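PDB 2BJ0: acetylcholine-binding protein from Bulinus truncatus, which probably binds acetylcholine and related nicotinic ligands as a soluble pentamer that resembles the extracellular domain of nicotinic acetylcholine receptors. Local coordinates for residues Leu25-Ile36 and Glu47-Lys57. Sequence-based numbering, arbitrary orientation.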
loop_
_atom_site.group_PDB
_atom_site.type_symbol
_atom_site.label_atom_id
_atom_site.label_comp_id
_atom_site.label_asym_id
_atom_site.label_seq_id
_atom_site.Cartn_x
_atom_site.Cartn_y
_atom_site.Cartn_z
ATOM N N LEU A 25 -8.107 -31.376 -1.485
ATOM C CA LEU A 25 -7.048 -30.974 -2.402
ATOM C C LEU A 25 -5.717 -31.199 -1.704
ATOM O O LEU A 25 -5.518 -30.736 -0.589
ATOM C CB LEU A 25 -7.200 -29.498 -2.801
ATOM C CG LEU A 25 -6.126 -28.904 -3.701
ATOM C CD1 LEU A 25 -6.345 -29.372 -5.115
ATOM C CD2 LEU A 25 -6.157 -27.396 -3.646
ATOM N N ASN A 26 -4.817 -31.931 -2.353
ATOM C CA ASN A 26 -3.479 -32.153 -1.811
ATOM C C ASN A 26 -2.573 -30.998 -2.166
ATOM O O ASN A 26 -2.322 -30.724 -3.331
ATOM C CB ASN A 26 -2.842 -33.404 -2.400
ATOM C CG ASN A 26 -3.348 -34.675 -1.782
ATOM O OD1 ASN A 26 -3.056 -35.760 -2.297
ATOM N ND2 ASN A 26 -4.106 -34.573 -0.677
ATOM N N VAL A 27 -2.026 -30.341 -1.172
ATOM C CA VAL A 27 -1.121 -29.273 -1.482
ATOM C C VAL A 27 0.221 -29.609 -0.891
ATOM O O VAL A 27 0.329 -29.793 0.308
ATOM C CB VAL A 27 -1.657 -27.929 -0.927
ATOM C CG1 VAL A 27 -0.662 -26.801 -1.191
ATOM C CG2 VAL A 27 -3.001 -27.625 -1.541
ATOM N N SER A 28 1.247 -29.695 -1.727
ATOM C CA SER A 28 2.576 -30.003 -1.242
ATOM C C SER A 28 3.368 -28.740 -1.007
ATOM O O SER A 28 3.396 -27.881 -1.884
ATOM C CB SER A 28 3.315 -30.833 -2.278
ATOM O OG SER A 28 2.475 -31.884 -2.714
ATOM N N LEU A 29 4.036 -28.658 0.142
ATOM C CA LEU A 29 4.911 -27.527 0.496
ATOM C C LEU A 29 6.309 -27.997 0.784
ATOM O O LEU A 29 6.505 -29.002 1.484
ATOM C CB LEU A 29 4.427 -26.839 1.773
ATOM C CG LEU A 29 3.052 -26.200 1.747
ATOM C CD1 LEU A 29 2.757 -25.495 3.082
ATOM C CD2 LEU A 29 2.990 -25.245 0.553
ATOM N N ASN A 30 7.269 -27.280 0.222
ATOM C CA ASN A 30 8.683 -27.372 0.565
ATOM C C ASN A 30 9.131 -25.939 0.812
ATOM O O ASN A 30 8.434 -25.019 0.399
ATOM C CB ASN A 30 9.487 -28.026 -0.561
ATOM C CG ASN A 30 9.427 -29.564 -0.506
ATOM O OD1 ASN A 30 9.094 -30.212 -1.489
ATOM N ND2 ASN A 30 9.713 -30.137 0.668
ATOM N N PHE A 31 10.262 -25.748 1.480
ATOM C CA PHE A 31 10.708 -24.424 1.860
ATOM C C PHE A 31 12.182 -24.295 1.622
ATOM O O PHE A 31 12.921 -25.276 1.678
ATOM C CB PHE A 31 10.396 -24.122 3.342
ATOM C CG PHE A 31 8.941 -24.141 3.674
ATOM C CD1 PHE A 31 8.162 -22.994 3.520
ATOM C CD2 PHE A 31 8.344 -25.289 4.169
ATOM C CE1 PHE A 31 6.823 -22.992 3.819
ATOM C CE2 PHE A 31 7.003 -25.293 4.480
ATOM C CZ PHE A 31 6.227 -24.134 4.308
ATOM N N LYS A 32 12.608 -23.070 1.365
ATOM C CA LYS A 32 14.007 -22.739 1.292
ATOM C C LYS A 32 14.238 -21.562 2.232
ATOM O O LYS A 32 13.734 -20.450 1.981
ATOM C CB LYS A 32 14.406 -22.342 -0.140
ATOM C CG LYS A 32 14.210 -23.440 -1.200
ATOM C CD LYS A 32 15.360 -24.437 -1.120
ATOM C CE LYS A 32 14.935 -25.758 -1.664
ATOM N NZ LYS A 32 16.032 -26.761 -1.552
ATOM N N LEU A 33 15.000 -21.789 3.302
ATOM C CA LEU A 33 15.407 -20.707 4.167
ATOM C C LEU A 33 16.630 -20.064 3.529
ATOM O O LEU A 33 17.668 -20.694 3.448
ATOM C CB LEU A 33 15.661 -21.177 5.616
ATOM C CG LEU A 33 16.098 -20.130 6.654
ATOM C CD1 LEU A 33 15.027 -19.047 6.821
ATOM C CD2 LEU A 33 16.389 -20.751 8.017
ATOM N N MET A 34 16.466 -18.824 3.045
ATOM C CA MET A 34 17.489 -18.131 2.252
ATOM C C MET A 34 18.458 -17.284 3.067
ATOM O O MET A 34 19.647 -17.174 2.729
ATOM C CB MET A 34 16.819 -17.237 1.202
ATOM C CG MET A 34 15.827 -17.963 0.304
ATOM S SD MET A 34 16.596 -19.225 -0.726
ATOM C CE MET A 34 17.605 -18.213 -1.809
ATOM N N ASN A 35 17.935 -16.660 4.110
ATOM C CA ASN A 35 18.701 -15.733 4.875
ATOM C C ASN A 35 17.971 -15.458 6.217
ATOM O O ASN A 35 16.759 -15.588 6.297
ATOM C CB ASN A 35 18.851 -14.435 4.101
ATOM C CG ASN A 35 20.006 -13.573 4.529
ATOM O OD1 ASN A 35 20.670 -13.854 5.525
ATOM N ND2 ASN A 35 20.274 -12.514 3.769
ATOM N N ILE A 36 18.707 -15.094 7.217
ATOM C CA ILE A 36 18.163 -14.631 8.495
ATOM C C ILE A 36 18.590 -13.195 8.470
ATOM O O ILE A 36 19.778 -12.916 8.591
ATOM C CB ILE A 36 18.719 -15.360 9.697
ATOM C CG1 ILE A 36 18.190 -16.803 9.764
ATOM C CG2 ILE A 36 18.374 -14.608 10.968
ATOM C CD1 ILE A 36 18.751 -17.591 10.927
ATOM N N GLU A 47 13.726 -12.255 11.684
ATOM C CA GLU A 47 13.169 -12.052 10.343
ATOM C C GLU A 47 14.019 -12.897 9.428
ATOM O O GLU A 47 15.236 -12.843 9.476
ATOM C CB GLU A 47 13.288 -10.583 9.851
ATOM C CG GLU A 47 12.406 -9.545 10.506
ATOM C CD GLU A 47 12.270 -8.267 9.653
ATOM O OE1 GLU A 47 13.127 -8.004 8.771
ATOM O OE2 GLU A 47 11.283 -7.523 9.852
ATOM N N VAL A 48 13.356 -13.677 8.592
ATOM C CA VAL A 48 14.010 -14.555 7.650
ATOM C C VAL A 48 13.529 -14.210 6.249
ATOM O O VAL A 48 12.462 -13.637 6.085
ATOM C CB VAL A 48 13.665 -16.067 7.937
ATOM C CG1 VAL A 48 14.124 -16.482 9.320
ATOM C CG2 VAL A 48 12.195 -16.338 7.760
ATOM N N VAL A 49 14.336 -14.548 5.243
ATOM C CA VAL A 49 13.828 -14.705 3.878
ATOM C C VAL A 49 13.583 -16.184 3.591
ATOM O O VAL A 49 14.467 -17.027 3.777
ATOM C CB VAL A 49 14.774 -14.097 2.857
ATOM C CG1 VAL A 49 14.254 -14.319 1.418
ATOM C CG2 VAL A 49 14.924 -12.606 3.131
ATOM N N LEU A 50 12.384 -16.471 3.100
ATOM C CA LEU A 50 11.893 -17.831 2.946
ATOM C C LEU A 50 11.190 -17.952 1.594
ATOM O O LEU A 50 10.299 -17.140 1.274
ATOM C CB LEU A 50 10.907 -18.112 4.087
ATOM C CG LEU A 50 10.243 -19.489 4.226
ATOM C CD1 LEU A 50 11.262 -20.562 4.693
ATOM C CD2 LEU A 50 9.049 -19.434 5.179
ATOM N N TRP A 51 11.597 -18.925 0.772
ATOM C CA TRP A 51 10.758 -19.336 -0.351
ATOM C C TRP A 51 9.866 -20.466 0.101
ATOM O O TRP A 51 10.350 -21.395 0.741
ATOM C CB TRP A 51 11.600 -19.855 -1.511
ATOM C CG TRP A 51 12.610 -18.919 -2.059
ATOM C CD1 TRP A 51 12.836 -17.593 -1.697
ATOM C CD2 TRP A 51 13.536 -19.207 -3.108
ATOM N NE1 TRP A 51 13.843 -17.064 -2.478
ATOM C CE2 TRP A 51 14.289 -18.025 -3.349
ATOM C CE3 TRP A 51 13.817 -20.351 -3.878
ATOM C CZ2 TRP A 51 15.300 -17.966 -4.305
ATOM C CZ3 TRP A 51 14.829 -20.278 -4.847
ATOM C CH2 TRP A 51 15.543 -19.095 -5.048
ATOM N N THR A 52 8.576 -20.366 -0.219
ATOM C CA THR A 52 7.577 -21.400 0.001
ATOM C C THR A 52 7.304 -21.976 -1.356
ATOM O O THR A 52 6.934 -21.243 -2.250
ATOM C CB THR A 52 6.256 -20.811 0.553
ATOM O OG1 THR A 52 6.441 -20.442 1.921
ATOM C CG2 THR A 52 5.152 -21.904 0.664
ATOM N N GLN A 53 7.502 -23.281 -1.528
ATOM C CA GLN A 53 7.275 -23.893 -2.819
ATOM C C GLN A 53 6.012 -24.693 -2.718
ATOM O O GLN A 53 6.028 -25.772 -2.140
ATOM C CB GLN A 53 8.454 -24.803 -3.219
ATOM C CG GLN A 53 9.824 -24.168 -3.041
ATOM C CD GLN A 53 10.999 -25.077 -3.422
ATOM O OE1 GLN A 53 12.076 -24.578 -3.715
ATOM N NE2 GLN A 53 10.790 -26.398 -3.418
ATOM N N ALA A 54 4.912 -24.160 -3.250
ATOM C CA ALA A 54 3.618 -24.794 -3.108
ATOM C C ALA A 54 3.159 -25.391 -4.430
ATOM O O ALA A 54 3.180 -24.708 -5.461
ATOM C CB ALA A 54 2.576 -23.788 -2.613
ATOM N N SER A 55 2.724 -26.652 -4.416
ATOM C CA SER A 55 2.117 -27.193 -5.621
ATOM C C SER A 55 0.836 -27.950 -5.380
ATOM O O SER A 55 0.614 -28.516 -4.303
ATOM C CB SER A 55 3.106 -27.984 -6.480
ATOM O OG SER A 55 3.931 -28.806 -5.698
ATOM N N TRP A 56 -0.036 -27.911 -6.382
ATOM C CA TRP A 56 -1.285 -28.648 -6.324
ATOM C C TRP A 56 -1.700 -28.906 -7.752
ATOM O O TRP A 56 -1.108 -28.358 -8.651
ATOM C CB TRP A 56 -2.353 -27.902 -5.510
ATOM C CG TRP A 56 -2.802 -26.639 -6.143
ATOM C CD1 TRP A 56 -3.926 -26.451 -6.893
ATOM C CD2 TRP A 56 -2.104 -25.399 -6.144
ATOM N NE1 TRP A 56 -3.986 -25.151 -7.342
ATOM C CE2 TRP A 56 -2.884 -24.476 -6.881
ATOM C CE3 TRP A 56 -0.905 -24.951 -5.572
ATOM C CZ2 TRP A 56 -2.488 -23.153 -7.081
ATOM C CZ3 TRP A 56 -0.528 -23.610 -5.766
ATOM C CH2 TRP A 56 -1.315 -22.747 -6.515
ATOM N N LYS A 57 -2.689 -29.766 -7.965
ATOM C CA LYS A 57 -3.086 -30.136 -9.322
ATOM C C LYS A 57 -4.583 -29.989 -9.509
ATOM O O LYS A 57 -5.371 -30.337 -8.625
ATOM C CB LYS A 57 -2.666 -31.578 -9.590
ATOM C CG LYS A 57 -2.871 -32.082 -11.000
ATOM C CD LYS A 57 -2.529 -33.581 -11.053
ATOM C CE LYS A 57 -2.457 -34.057 -12.486
ATOM N NZ LYS A 57 -1.739 -35.351 -12.512
HETATM O O HOH W 1 -3.162 -31.598 -5.737
#
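F31 and T52 pair without backbone hydrogen bonds at the apolar centre; the two side chains run alongside each other, and T52 OG1 comes up to the rim of the F31 ring, close to its plane, 3.2 Å from F31 CE1. On the same face L29 CD2 touches A54 CB, and L33 CD1 sits only 3.5 Å from V48 CB, closer than usual for two carbons. This row turns toward strand 190-202, where L29 meets I194 and F31 meets I196, so it packs inside the immunoglobulin-like beta-sandwich of the ligand-binding domain. The two segments form the arms of a beta hairpin, their short axes antiparallel with 161° between the N-to-C directions, and their ladder of backbone hydrogen bonds shifts register at a classic beta bulge: M34 N donates to V49 O (2.8 Å) while V49 N donates to N35 O. Bent at both chi2 and chi3, the M34 chain folds over one face of the W51 indole; SD stands 3.8 Å from the five-membered ring centroid, 15° off its normal, a Met-aromatic contact, and CE reaches W51 CZ2. W51 also meets W142 of a neighbouring subunit edge-to-face, and an alanine here would probably leave the M34 thioether without its aromatic platform and open a gap at the subunit interface. The aliphatic part of K32 slants past W51, its CG approaching W51 CE3, and the same K32 CG lies 3.5 Å from Q53 OE1. The polar ends lead beyond the hairpin: K32 NZ forms salt bridges with E156 and E163, and Q53 NE2 bonds to E156, whose backbone N is held by N30 OD1. At the far end of the ladder a water bridges the strands, donating to N26 O (2.7 Å) and accepting from K57 N (2.9 Å).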